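PDB 3DRF: oligopeptide-binding protein oppA from Lactococcus lactis, which captures oligopeptides in a large cavity that closes like a Venus fly-trap and delivers them to the Opp ABC transporter for uptake. Local coordinates for residues A414-Q427 and L442-V454. Sequence-based numbering, arbitrary orientation. Where two conformers were deposited one is given.
Sequences AARVGDANAETIAQ and LYNGKLMEFNSWV
Ala414 packs its CB against Tyr443 CB where two parallel strands, 407-414 and 439-442, run out. The helix 422-435 makes the crossover between them, a beta-alpha-beta unit of this periplasmic-binding-protein fold. Beyond the strands the two segments pair in a single beta bridge, Arg416 with Met448. Ala415 O receives Met448 N at 2.9 Å, in the carbonyl plane. Water 1 can donate to Ala415 O or Lys446 O. The CB of Ala415 touches the CD2 methyls of both Leu442 and Leu447.

Arg416 lays its aliphatic part over one face of Trp453. Arg416 CD sits 3.5 Å from the centroid of the Trp453 five-membered ring. The chain bends at chi3 (-63°), which carries the guanidinium across the six-membered ring in a cation-pi contact; the two planes are 61° apart. NH1 meets the edge of Phe450 and makes a weak hydrogen bond to the backbone of the bound peptide, so this contact lies at the binding cavity. Trp453 also packs on an apolar side chain of the peptide, while its NE1 bonds Thr469. An alanine at Trp453 would remove this platform and is likely to let the Arg416 side chain swing away from the peptide.

Val417 N closes the bridge on Met448 O at 3.0 Å, nearly straight (171°) but from above the carbonyl plane. Further on, Ala422 and Ala426 turn their methyls to Leu447, which fills the space between helix and loop. Glu423 bends at chi2 across Leu447 CD1. Its OE2 accepts from water 2, which in turn accepts from Leu447 N at 2.9 Å.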
ATOM      1  N   ALA A 414       7.646  -2.774  17.963  1.00  7.03           N
ATOM      2  CA  ALA A 414       7.260  -3.916  17.104  1.00  7.12           C
ATOM      3  C   ALA A 414       8.020  -3.860  15.736  1.00  7.39           C
ATOM      4  O   ALA A 414       7.454  -3.588  14.710  1.00  8.18           O
ATOM      5  CB  ALA A 414       5.719  -3.946  16.875  1.00  7.42           C
ATOM      6  N   ALA A 415       9.321  -4.048  15.775  1.00  7.49           N
ATOM      7  CA  ALA A 415      10.144  -4.094  14.584  1.00  8.16           C
ATOM      8  C   ALA A 415       9.838  -5.392  13.827  1.00  8.29           C
ATOM      9  O   ALA A 415       9.515  -6.416  14.386  1.00  8.25           O
ATOM     10  CB  ALA A 415      11.631  -4.001  14.966  1.00  9.17           C
ATOM     11  N   ARG A 416       9.949  -5.272  12.514  1.00  8.74           N
ATOM     12  CA  ARG A 416       9.609  -6.349  11.589  1.00  9.67           C
ATOM     13  C   ARG A 416      10.829  -7.133  11.072  1.00 10.01           C
ATOM     14  O   ARG A 416      11.903  -6.630  10.987  1.00 10.11           O
ATOM     15  CB  ARG A 416       8.850  -5.760  10.388  1.00 10.74           C
ATOM     16  CG  ARG A 416       7.606  -4.924  10.781  1.00 12.83           C
ATOM     17  CD  ARG A 416       6.716  -4.640   9.579  1.00 16.14           C
ATOM     18  NE  ARG A 416       7.407  -3.860   8.600  1.00 18.86           N
ATOM     19  CZ  ARG A 416       6.857  -3.464   7.480  1.00 21.82           C
ATOM     20  NH1 ARG A 416       5.646  -3.809   7.191  1.00 24.36           N
ATOM     21  NH2 ARG A 416       7.563  -2.808   6.622  1.00 23.42           N
ATOM     22  N   VAL A 417      10.571  -8.386  10.717  1.00  9.77           N
ATOM     23  CA  VAL A 417      11.537  -9.220  10.036  1.00 10.40           C
ATOM     24  C   VAL A 417      11.879  -8.482   8.740  1.00 10.71           C
ATOM     25  O   VAL A 417      11.051  -7.871   8.153  1.00 11.62           O
ATOM     26  CB  VAL A 417      10.875 -10.612   9.732  1.00 10.73           C
ATOM     27  CG1 VAL A 417      11.700 -11.462   8.691  1.00 11.97           C
ATOM     28  CG2 VAL A 417      10.753 -11.389  11.051  1.00 11.77           C
ATOM     29  N   GLY A 418      13.144  -8.567   8.339  1.00 11.52           N
ATOM     30  CA  GLY A 418      13.578  -8.111   7.028  1.00 12.43           C
ATOM     31  C   GLY A 418      14.719  -8.976   6.515  1.00 13.10           C
ATOM     32  O   GLY A 418      14.730 -10.163   6.643  1.00 14.76           O
ATOM     33  N   ASP A 419      15.695  -8.307   5.923  1.00 13.12           N
ATOM     34  CA  ASP A 419      16.894  -8.955   5.378  1.00 12.70           C
ATOM     35  C   ASP A 419      17.887  -9.252   6.492  1.00 12.69           C
ATOM     36  O   ASP A 419      17.593  -9.137   7.644  1.00 11.64           O
ATOM     37  CB  ASP A 419      17.530  -8.084   4.252  1.00 13.59           C
ATOM     38  CG  ASP A 419      18.117  -6.752   4.740  1.00 13.88           C
ATOM     39  OD1 ASP A 419      18.291  -6.549   5.907  1.00 14.02           O
ATOM     40  OD2 ASP A 419      18.395  -5.900   3.882  1.00 15.73           O
ATOM     41  N   ALA A 420      19.070  -9.701   6.090  1.00 12.73           N
ATOM     42  CA  ALA A 420      20.073 -10.122   7.068  1.00 12.92           C
ATOM     43  C   ALA A 420      20.543  -9.005   8.020  1.00 12.59           C
ATOM     44  O   ALA A 420      21.099  -9.272   8.988  1.00 14.05           O
ATOM     45  CB  ALA A 420      21.290 -10.744   6.351  1.00 13.88           C
ATOM     46  N   ASN A 421      20.269  -7.766   7.656  1.00 11.43           N
ATOM     47  CA  ASN A 421      20.647  -6.632   8.493  1.00 10.98           C
ATOM     48  C   ASN A 421      19.539  -6.094   9.420  1.00 10.51           C
ATOM     49  O   ASN A 421      19.768  -5.165  10.194  1.00  9.92           O
ATOM     50  CB  ASN A 421      21.132  -5.480   7.623  1.00 11.12           C
ATOM     51  CG  ASN A 421      22.224  -5.900   6.635  1.00 12.55           C
ATOM     52  OD1 ASN A 421      23.141  -6.554   7.013  1.00 14.46           O
ATOM     53  ND2 ASN A 421      22.130  -5.408   5.442  1.00 12.99           N
ATOM     54  N   ALA A 422      18.334  -6.656   9.322  1.00 10.28           N
ATOM     55  CA  ALA A 422      17.191  -6.081  10.044  1.00  9.72           C
ATOM     56  C   ALA A 422      17.378  -6.070  11.566  1.00 10.15           C
ATOM     57  O   ALA A 422      17.052  -5.130  12.206  1.00  9.56           O
ATOM     58  CB  ALA A 422      15.882  -6.826   9.646  1.00 10.25           C
ATOM     59  N   GLU A 423      17.941  -7.130  12.124  1.00 10.51           N
ATOM     60  CA  GLU A 423      18.190  -7.174  13.575  1.00 12.04           C
ATOM     61  C   GLU A 423      19.210  -6.090  13.994  1.00 10.81           C
ATOM     62  O   GLU A 423      18.998  -5.382  14.947  1.00 10.21           O
ATOM     63  CB  GLU A 423      18.738  -8.551  14.026  1.00 13.61           C
ATOM     64  CG  GLU A 423      17.889  -9.737  13.800  1.00 18.31           C
ATOM     65  CD  GLU A 423      17.147 -10.140  15.031  1.00 23.35           C
ATOM     66  OE1 GLU A 423      17.202  -9.429  16.075  1.00 26.43           O
ATOM     67  OE2 GLU A 423      16.498 -11.178  14.847  1.00 27.09           O
ATOM     68  N   THR A 424      20.261  -5.993  13.218  1.00 10.43           N
ATOM     69  CA  THR A 424      21.317  -5.006  13.439  1.00 10.54           C
ATOM     70  C   THR A 424      20.732  -3.578  13.412  1.00  9.21           C
ATOM     71  O   THR A 424      20.982  -2.775  14.251  1.00  8.97           O
ATOM     72  CB  THR A 424      22.428  -5.157  12.365  1.00 11.02           C
ATOM     73  OG1 THR A 424      23.053  -6.435  12.543  1.00 13.01           O
ATOM     74  CG2 THR A 424      23.499  -4.088  12.531  1.00 11.75           C
ATOM     75  N   ILE A 425      19.910  -3.307  12.422  1.00  8.50           N
ATOM     76  CA  ILE A 425      19.340  -1.968  12.239  1.00  8.68           C
ATOM     77  C   ILE A 425      18.378  -1.642  13.383  1.00  7.97           C
ATOM     78  O   ILE A 425      18.487  -0.591  13.931  1.00  8.27           O
ATOM     79  CB  ILE A 425      18.647  -1.839  10.850  1.00  8.84           C
ATOM     80  CG1 ILE A 425      19.719  -1.849   9.767  1.00  8.85           C
ATOM     81  CG2 ILE A 425      17.814  -0.562  10.802  1.00  9.26           C
ATOM     82  CD1 ILE A 425      19.137  -2.089   8.373  1.00 10.76           C
ATOM     83  N   ALA A 426      17.505  -2.568  13.745  1.00  8.21           N
ATOM     84  CA  ALA A 426      16.587  -2.329  14.870  1.00  8.65           C
ATOM     85  C   ALA A 426      17.343  -2.086  16.189  1.00  8.57           C
ATOM     86  O   ALA A 426      17.029  -1.212  16.905  1.00  8.48           O
ATOM     87  CB  ALA A 426      15.605  -3.508  14.992  1.00  9.07           C
ATOM     88  N   GLN A 427      18.370  -2.885  16.474  1.00  8.94           N
ATOM     89  CA  GLN A 427      19.191  -2.685  17.676  1.00  9.94           C
ATOM     90  C   GLN A 427      19.937  -1.343  17.624  1.00  9.28           C
ATOM     91  O   GLN A 427      20.065  -0.681  18.612  1.00  9.36           O
ATOM     92  CB  GLN A 427      20.169  -3.853  17.834  1.00 10.58           C
ATOM     93  CG  GLN A 427      19.552  -5.138  18.247  1.00 15.14           C
ATOM     94  CD  GLN A 427      18.777  -5.071  19.529  1.00 18.18           C
ATOM     95  OE1 GLN A 427      19.023  -4.279  20.400  1.00 20.62           O
ATOM     96  NE2 GLN A 427      17.908  -6.006  19.651  1.00 20.80           N
ATOM     97  N   LEU A 442      12.195  -4.828  21.942  1.00  8.29           N
ATOM     98  CA  LEU A 442      11.476  -5.495  20.864  1.00  8.32           C
ATOM     99  C   LEU A 442      10.217  -6.182  21.382  1.00  8.42           C
ATOM    100  O   LEU A 442      10.219  -6.769  22.464  1.00  9.79           O
ATOM    101  CB  LEU A 442      12.381  -6.513  20.166  1.00  8.72           C
ATOM    102  CG  LEU A 442      13.578  -5.944  19.401  1.00  9.45           C
ATOM    103  CD1 LEU A 442      14.398  -7.063  18.777  1.00 11.57           C
ATOM    104  CD2 LEU A 442      13.117  -4.956  18.339  1.00 10.46           C
ATOM    105  N   TYR A 443       9.177  -6.200  20.570  1.00  7.65           N
ATOM    106  CA  TYR A 443       7.952  -6.953  20.869  1.00  8.44           C
ATOM    107  C   TYR A 443       8.282  -8.450  20.987  1.00  8.54           C
ATOM    108  O   TYR A 443       8.778  -9.058  20.099  1.00  9.00           O
ATOM    109  CB  TYR A 443       6.936  -6.739  19.740  1.00  8.25           C
ATOM    110  CG  TYR A 443       5.558  -7.317  20.026  1.00  8.16           C
ATOM    111  CD1 TYR A 443       4.533  -6.481  20.444  1.00  7.82           C
ATOM    112  CD2 TYR A 443       5.300  -8.675  19.872  1.00  9.71           C
ATOM    113  CE1 TYR A 443       3.277  -6.968  20.713  1.00  9.10           C
ATOM    114  CE2 TYR A 443       4.052  -9.163  20.136  1.00  9.77           C
ATOM    115  CZ  TYR A 443       3.052  -8.312  20.548  1.00 10.17           C
ATOM    116  OH  TYR A 443       1.824  -8.858  20.826  1.00 10.83           O
ATOM    117  N   ASN A 444       8.032  -8.964  22.181  1.00  8.85           N
ATOM    118  CA  ASN A 444       8.339 -10.377  22.529  1.00  9.38           C
ATOM    119  C   ASN A 444       9.815 -10.739  22.320  1.00 10.15           C
ATOM    120  O   ASN A 444      10.149 -11.877  22.117  1.00 11.35           O
ATOM    121  CB  ASN A 444       7.395 -11.359  21.822  1.00  9.72           C
ATOM    122  CG  ASN A 444       5.970 -11.306  22.420  1.00  9.63           C
ATOM    123  OD1 ASN A 444       5.708 -10.642  23.375  1.00 10.31           O
ATOM    124  ND2 ASN A 444       5.075 -12.062  21.841  1.00 10.90           N
ATOM    125  N   GLY A 445      10.678  -9.741  22.381  1.00 10.67           N
ATOM    126  CA  GLY A 445      12.128  -9.948  22.326  1.00 11.25           C
ATOM    127  C   GLY A 445      12.659 -10.377  20.976  1.00 11.40           C
ATOM    128  O   GLY A 445      13.727 -10.880  20.892  1.00 13.12           O
ATOM    129  N   LYS A 446      11.870 -10.187  19.913  1.00 10.94           N
ATOM    130  CA  LYS A 446      12.283 -10.594  18.576  1.00 11.16           C
ATOM    131  C   LYS A 446      11.609  -9.733  17.507  1.00 10.22           C
ATOM    132  O   LYS A 446      10.738  -9.003  17.780  1.00 10.90           O
ATOM    133  CB  LYS A 446      11.828 -12.050  18.367  1.00 12.02           C
ATOM    134  CG  LYS A 446      10.371 -12.238  18.482  1.00 14.83           C
ATOM    135  CD  LYS A 446      10.101 -13.715  18.161  1.00 18.45           C
ATOM    136  CE  LYS A 446       8.791 -13.885  17.671  1.00 20.69           C
ATOM    137  NZ  LYS A 446       8.456 -13.308  16.396  1.00 21.50           N
ATOM    138  N   LEU A 447      12.036  -9.922  16.282  1.00  9.94           N
ATOM    139  CA  LEU A 447      11.405  -9.279  15.119  1.00  9.71           C
ATOM    140  C   LEU A 447      10.122  -9.988  14.742  1.00  9.41           C
ATOM    141  O   LEU A 447      10.005 -11.147  14.850  1.00 10.53           O
ATOM    142  CB  LEU A 447      12.395  -9.282  13.953  1.00  9.80           C
ATOM    143  CG  LEU A 447      13.721  -8.538  14.167  1.00 10.47           C
ATOM    144  CD1 LEU A 447      14.541  -8.640  12.821  1.00 12.05           C
ATOM    145  CD2 LEU A 447      13.472  -7.103  14.576  1.00 12.56           C
ATOM    146  N   MET A 448       9.159  -9.241  14.245  1.00  8.54           N
ATOM    147  CA  MET A 448       7.821  -9.773  13.989  1.00  8.97           C
ATOM    148  C   MET A 448       7.659 -10.195  12.528  1.00  8.98           C
ATOM    149  O   MET A 448       7.954  -9.455  11.638  1.00  9.64           O
ATOM    150  CB  MET A 448       6.782  -8.682  14.342  1.00  9.09           C
ATOM    151  CG  MET A 448       5.330  -9.233  14.360  1.00 10.61           C
ATOM    152  SD  MET A 448       4.120  -8.045  14.972  1.00 12.33           S
ATOM    153  CE  MET A 448       4.521  -8.056  16.729  1.00 14.12           C
ATOM    154  N   GLU A 449       7.163 -11.396  12.326  1.00  8.97           N
ATOM    155  CA  GLU A 449       6.861 -11.935  10.970  1.00  8.98           C
ATOM    156  C   GLU A 449       5.763 -11.067  10.270  1.00  8.43           C
ATOM    157  O   GLU A 449       4.849 -10.582  10.888  1.00  8.89           O
ATOM    158  CB  GLU A 449       6.404 -13.411  11.117  1.00 10.33           C
ATOM    159  CG  GLU A 449       6.124 -14.140   9.778  1.00 11.12           C
ATOM    160  CD  GLU A 449       4.692 -13.990   9.284  1.00 11.95           C
ATOM    161  OE1 GLU A 449       3.801 -13.855  10.108  1.00 12.62           O
ATOM    162  OE2 GLU A 449       4.523 -14.033   8.091  1.00 12.64           O
ATOM    163  N   PHE A 450       5.941 -10.891   8.980  1.00  8.70           N
ATOM    164  CA  PHE A 450       5.137  -9.924   8.222  1.00  8.71           C
ATOM    165  C   PHE A 450       3.597 -10.152   8.231  1.00  8.95           C
ATOM    166  O   PHE A 450       2.873  -9.269   8.523  1.00  9.13           O
ATOM    167  CB  PHE A 450       5.646  -9.807   6.792  1.00  9.20           C
ATOM    168  CG  PHE A 450       4.817  -8.859   5.928  1.00  9.37           C
ATOM    169  CD1 PHE A 450       4.837  -7.472   6.104  1.00 10.59           C
ATOM    170  CD2 PHE A 450       4.017  -9.362   4.943  1.00 11.18           C
ATOM    171  CE1 PHE A 450       4.053  -6.633   5.267  1.00 11.52           C
ATOM    172  CE2 PHE A 450       3.269  -8.530   4.120  1.00 12.37           C
ATOM    173  CZ  PHE A 450       3.288  -7.178   4.291  1.00 12.48           C
ATOM    174  N   ASN A 451       3.158 -11.374   7.923  1.00  9.04           N
ATOM    175  CA  ASN A 451       1.715 -11.640   7.912  1.00  9.54           C
ATOM    176  C   ASN A 451       1.106 -11.424   9.313  1.00  9.63           C
ATOM    177  O   ASN A 451       0.067 -10.867   9.408  1.00  9.82           O
ATOM    178  CB  ASN A 451       1.404 -13.063   7.360  1.00  9.68           C
ATOM    179  CG  ASN A 451       1.753 -13.237   5.878  1.00 10.59           C
ATOM    180  OD1 ASN A 451       1.773 -12.321   5.108  1.00 10.80           O
ATOM    181  ND2 ASN A 451       2.029 -14.474   5.510  1.00 10.66           N
ATOM    182  N   SER A 452       1.809 -11.844  10.348  0.50  9.80           N
ATOM    183  CA  SER A 452       1.389 -11.609  11.736  0.50 10.12           C
ATOM    184  C   SER A 452       1.276 -10.109  12.029  0.50  9.49           C
ATOM    185  O   SER A 452       0.305  -9.647  12.640  0.50  8.97           O
ATOM    186  CB  SER A 452       2.384 -12.252  12.705  0.50 10.34           C
ATOM    187  OG  SER A 452       2.306 -13.667  12.661  0.50 13.01           O
ATOM    188  N   TRP A 453       2.262  -9.361  11.574  1.00  9.07           N
ATOM    189  CA  TRP A 453       2.283  -7.897  11.786  1.00  8.18           C
ATOM    190  C   TRP A 453       1.070  -7.230  11.109  1.00  8.22           C
ATOM    191  O   TRP A 453       0.435  -6.423  11.673  1.00  7.93           O
ATOM    192  CB  TRP A 453       3.577  -7.329  11.244  1.00  8.20           C
ATOM    193  CG  TRP A 453       3.688  -5.788  11.364  1.00  7.65           C
ATOM    194  CD1 TRP A 453       4.141  -5.083  12.414  1.00  7.78           C
ATOM    195  CD2 TRP A 453       3.331  -4.858  10.371  1.00  9.03           C
ATOM    196  NE1 TRP A 453       4.098  -3.761  12.140  1.00  8.81           N
ATOM    197  CE2 TRP A 453       3.607  -3.578  10.879  1.00  9.24           C
ATOM    198  CE3 TRP A 453       2.829  -4.980   9.079  1.00 10.80           C
ATOM    199  CZ2 TRP A 453       3.358  -2.405  10.153  1.00  9.98           C
ATOM    200  CZ3 TRP A 453       2.602  -3.829   8.353  1.00 11.83           C
ATOM    201  CH2 TRP A 453       2.881  -2.543   8.895  1.00 10.96           C
ATOM    202  N   VAL A 454       0.771  -7.633   9.888  1.00  8.09           N
ATOM    203  CA  VAL A 454      -0.376  -7.082   9.166  1.00  8.23           C
ATOM    204  C   VAL A 454      -1.670  -7.359   9.961  1.00  8.52           C
ATOM    205  O   VAL A 454      -2.475  -6.474  10.149  1.00  8.47           O
ATOM    206  CB  VAL A 454      -0.519  -7.619   7.704  1.00  8.41           C
ATOM    207  CG1 VAL A 454      -1.813  -7.033   7.044  1.00 10.28           C
ATOM    208  CG2 VAL A 454       0.698  -7.207   6.858  1.00  9.38           C
TER
HETATM  209  O   HOH W   1       9.181  -6.819  17.184  1.00 12.07           O
HETATM  210  O   HOH W   2      14.550 -11.342  16.325  1.00 27.33           O